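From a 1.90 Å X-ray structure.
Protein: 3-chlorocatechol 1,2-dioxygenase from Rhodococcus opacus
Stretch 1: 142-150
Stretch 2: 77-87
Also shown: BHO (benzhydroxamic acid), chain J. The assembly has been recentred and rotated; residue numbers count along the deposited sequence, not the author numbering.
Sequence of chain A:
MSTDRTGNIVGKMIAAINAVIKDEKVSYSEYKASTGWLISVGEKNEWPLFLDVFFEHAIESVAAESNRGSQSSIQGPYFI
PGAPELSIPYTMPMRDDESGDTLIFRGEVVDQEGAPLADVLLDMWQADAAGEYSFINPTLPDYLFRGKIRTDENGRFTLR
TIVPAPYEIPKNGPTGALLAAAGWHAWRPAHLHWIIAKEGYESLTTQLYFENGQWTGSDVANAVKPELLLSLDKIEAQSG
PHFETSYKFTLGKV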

# COMPACT_ATOMS: atom_id res chain seq x y z
N ASP A 142 5.10 15.27 27.81
CA ASP A 142 4.16 14.12 27.70
C ASP A 142 2.78 14.50 28.20
O ASP A 142 2.63 15.07 29.30
CB ASP A 142 4.64 12.95 28.57
CG ASP A 142 5.92 12.29 28.02
OD1 ASP A 142 6.33 12.53 26.87
OD2 ASP A 142 6.51 11.44 28.72
N TYR A 143 1.77 14.15 27.41
CA TYR A 143 0.36 14.44 27.68
C TYR A 143 -0.01 15.92 27.63
O TYR A 143 -1.08 16.30 28.11
CB TYR A 143 -0.16 13.79 28.98
CG TYR A 143 -0.17 12.25 28.93
CD1 TYR A 143 -0.98 11.56 28.03
CD2 TYR A 143 0.64 11.50 29.80
CE1 TYR A 143 -0.98 10.16 27.98
CE2 TYR A 143 0.64 10.07 29.77
CZ TYR A 143 -0.16 9.43 28.85
OH TYR A 143 -0.18 8.05 28.82
N LEU A 144 0.82 16.76 27.01
CA LEU A 144 0.35 18.12 26.78
C LEU A 144 -0.95 17.97 25.96
O LEU A 144 -0.94 17.20 24.98
CB LEU A 144 1.33 18.91 25.96
CG LEU A 144 1.14 20.43 26.03
CD1 LEU A 144 1.67 20.88 27.44
CD2 LEU A 144 1.87 21.07 24.91
N PHE A 145 -2.00 18.70 26.32
CA PHE A 145 -3.24 18.75 25.53
C PHE A 145 -3.87 17.36 25.33
O PHE A 145 -4.48 17.10 24.30
CB PHE A 145 -3.05 19.45 24.17
CG PHE A 145 -2.98 20.95 24.30
CD1 PHE A 145 -1.78 21.63 24.03
CD2 PHE A 145 -4.07 21.65 24.79
CE1 PHE A 145 -1.71 23.02 24.21
CE2 PHE A 145 -4.03 23.04 24.96
CZ PHE A 145 -2.84 23.72 24.66
N ARG A 146 -3.76 16.54 26.37
CA ARG A 146 -4.44 15.24 26.44
C ARG A 146 -4.99 15.08 27.84
O ARG A 146 -4.24 15.23 28.83
CB ARG A 146 -3.42 14.13 26.15
CG ARG A 146 -2.80 14.18 24.75
CD ARG A 146 -1.74 13.10 24.46
NE ARG A 146 -1.16 13.21 23.12
CZ ARG A 146 -1.68 12.69 22.00
NH1 ARG A 146 -2.85 12.00 22.01
NH2 ARG A 146 -1.02 12.85 20.85
N GLY A 147 -6.29 14.75 27.97
CA GLY A 147 -6.87 14.61 29.30
C GLY A 147 -8.15 13.80 29.32
O GLY A 147 -8.86 13.71 28.30
N LYS A 148 -8.47 13.28 30.50
CA LYS A 148 -9.72 12.57 30.72
C LYS A 148 -10.57 13.35 31.71
O LYS A 148 -10.08 13.80 32.74
CB LYS A 148 -9.45 11.19 31.30
CG LYS A 148 -8.71 10.29 30.32
CD LYS A 148 -8.31 9.03 30.99
CE LYS A 148 -7.81 8.00 30.00
NZ LYS A 148 -7.62 6.77 30.75
N ILE A 149 -11.86 13.46 31.41
CA ILE A 149 -12.83 14.10 32.28
C ILE A 149 -14.08 13.22 32.36
O ILE A 149 -14.21 12.21 31.63
CB ILE A 149 -13.21 15.45 31.70
CG1 ILE A 149 -13.57 15.26 30.24
CG2 ILE A 149 -12.00 16.41 31.78
CD1 ILE A 149 -14.34 16.38 29.65
N ARG A 150 -14.97 13.59 33.27
CA ARG A 150 -16.20 12.82 33.52
C ARG A 150 -17.35 13.80 33.49
O ARG A 150 -17.18 14.92 33.98
CB ARG A 150 -16.16 12.21 34.93
CG ARG A 150 -15.19 11.05 35.13
CD ARG A 150 -15.08 10.70 36.63
NE ARG A 150 -15.04 9.26 36.92
CZ ARG A 150 -16.11 8.51 37.15
NH1 ARG A 150 -17.33 9.03 37.08
NH2 ARG A 150 -15.96 7.22 37.45
C1 BHO J . -5.35 13.09 11.90
C2 BHO J . -6.21 12.30 11.00
C3 BHO J . -5.64 11.72 9.86
C4 BHO J . -4.27 11.93 9.60
C5 BHO J . -3.48 12.68 10.45
C6 BHO J . -4.01 13.28 11.60
C BHO J . -5.96 13.70 13.12
O1 BHO J . -7.12 13.96 13.06
N BHO J . -5.34 14.03 14.23
O2 BHO J . -4.56 13.28 14.84
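Stretch 2 (77-87) PYFIPGAPELS

At the apolar centre A83 packs its CB 3.6 Å from R146 C and 3.6 Å from G147 N, and 4.0 Å from CD1 of the Y143 ring. The same ring is flanked by I80, with Y143 CE1 4.1 Å from I80 CG2, and by P84, whose CD lies 3.7 Å from Y143 CB. Further along, L86 points toward stretch 1 and sets its CD1 3.7 Å from I149 CG2. A CB on G147 would fall 2.9 Å from L86 CD1, a clash.

Stretch 2, without regular helix or strand, is extended at F79-P81 and again at A83-S87, with G82 (91/9°) breaking the run between them; it lies along the 143-149 segment of stretch 1, burying 649 Å² between them. Both chains advance in the same sense, G147 opposite A83, K148 opposite E85 (CA-CA 4.6 Å) and I149 nearest L86. K148, in strand 146-150, makes a single bridge around E85: K148 N donates to P84 O at 2.9 Å, and L86 N donates to K148 O at 2.9 Å, both nearly straight. Water 2 donates to K148 O (2.9 Å) and L86 O (3.1 Å). The K148 side chain runs extended past the loop, its CD 3.3 Å from A83 O.

At the other end, R146 reaches back along stretch 2. Its NH1 and NH2 both donate to Y78 O, at 2.8 and 2.9 Å, so the carbonyl sits at the guanidinium edge while I80 CG1 covers one face, 3.6 Å from R146 CZ. Water 1 accepts from R146 NH1 (2.8 Å) and donates to I80 O (2.7 Å). Y143, which opens a type II turn closed by R146 N to Y143 O (3.2 Å), donates from OH to P81 O at 2.7 Å. Beside it, a CB on G82 would come 2.4 Å from Y143 OH.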

# COMPACT_ATOMS: atom_id res chain seq x y z
N PRO A 77 -4.49 8.85 13.74
CA PRO A 77 -3.38 8.02 14.24
C PRO A 77 -2.67 8.53 15.49
O PRO A 77 -1.67 7.92 15.89
CB PRO A 77 -2.38 8.05 13.05
CG PRO A 77 -2.51 9.47 12.56
CD PRO A 77 -4.02 9.83 12.73
N TYR A 78 -3.16 9.61 16.08
CA TYR A 78 -2.44 10.26 17.16
C TYR A 78 -3.04 10.14 18.54
O TYR A 78 -2.61 10.88 19.45
CB TYR A 78 -2.23 11.76 16.83
CG TYR A 78 -1.38 11.99 15.60
CD1 TYR A 78 -0.48 11.01 15.13
CD2 TYR A 78 -1.45 13.19 14.92
CE1 TYR A 78 0.32 11.27 13.98
CE2 TYR A 78 -0.67 13.44 13.79
CZ TYR A 78 0.20 12.49 13.34
OH TYR A 78 0.94 12.82 12.20
N PHE A 79 -4.00 9.23 18.74
CA PHE A 79 -4.48 9.00 20.10
C PHE A 79 -3.37 8.34 20.90
O PHE A 79 -2.66 7.49 20.36
CB PHE A 79 -5.68 8.02 20.11
CG PHE A 79 -6.13 7.62 21.49
CD1 PHE A 79 -6.66 8.58 22.36
CD2 PHE A 79 -6.05 6.28 21.91
CE1 PHE A 79 -7.08 8.20 23.64
CE2 PHE A 79 -6.48 5.89 23.21
CZ PHE A 79 -6.98 6.85 24.07
N ILE A 80 -3.25 8.71 22.19
CA ILE A 80 -2.35 8.06 23.12
C ILE A 80 -3.09 7.75 24.43
O ILE A 80 -3.63 8.67 25.11
CB ILE A 80 -1.09 8.97 23.40
CG1 ILE A 80 -0.34 9.34 22.09
CG2 ILE A 80 -0.19 8.28 24.44
CD1 ILE A 80 0.64 8.24 21.50
N PRO A 81 -3.15 6.47 24.81
CA PRO A 81 -3.86 6.07 26.02
C PRO A 81 -3.15 6.56 27.25
O PRO A 81 -1.95 6.90 27.18
CB PRO A 81 -3.80 4.52 25.98
CG PRO A 81 -2.50 4.26 25.23
CD PRO A 81 -2.58 5.29 24.11
N GLY A 82 -3.87 6.60 28.36
CA GLY A 82 -3.27 6.95 29.61
C GLY A 82 -3.26 8.42 30.01
O GLY A 82 -2.61 8.75 31.00
N ALA A 83 -3.96 9.28 29.28
CA ALA A 83 -3.98 10.72 29.66
C ALA A 83 -4.44 10.92 31.10
O ALA A 83 -5.27 10.14 31.60
CB ALA A 83 -4.89 11.54 28.67
N PRO A 84 -3.93 11.95 31.77
CA PRO A 84 -4.29 12.19 33.18
C PRO A 84 -5.78 12.50 33.38
O PRO A 84 -6.42 13.16 32.54
CB PRO A 84 -3.40 13.38 33.57
CG PRO A 84 -3.11 14.08 32.25
CD PRO A 84 -3.00 12.98 31.25
N GLU A 85 -6.34 11.99 34.45
CA GLU A 85 -7.69 12.37 34.88
C GLU A 85 -7.57 13.80 35.41
O GLU A 85 -6.78 14.06 36.33
CB GLU A 85 -8.19 11.46 36.01
CG GLU A 85 -7.80 9.99 35.83
CD GLU A 85 -8.56 9.04 36.76
OE1 GLU A 85 -8.82 9.43 37.92
OE2 GLU A 85 -8.91 7.90 36.32
N LEU A 86 -8.27 14.73 34.78
CA LEU A 86 -8.14 16.15 35.15
C LEU A 86 -8.95 16.41 36.41
O LEU A 86 -9.87 15.67 36.72
CB LEU A 86 -8.68 17.03 34.01
CG LEU A 86 -8.02 16.81 32.65
CD1 LEU A 86 -8.58 17.80 31.60
CD2 LEU A 86 -6.51 16.92 32.72
N SER A 87 -8.62 17.47 37.14
CA SER A 87 -9.38 17.77 38.35
C SER A 87 -10.16 19.07 38.16
O SER A 87 -9.75 19.96 37.38
CB SER A 87 -8.42 17.92 39.54
OG SER A 87 -7.36 18.83 39.19
O HOH W 1 -4.46 11.02 24.02
O HOH W 2 -10.98 13.07 35.38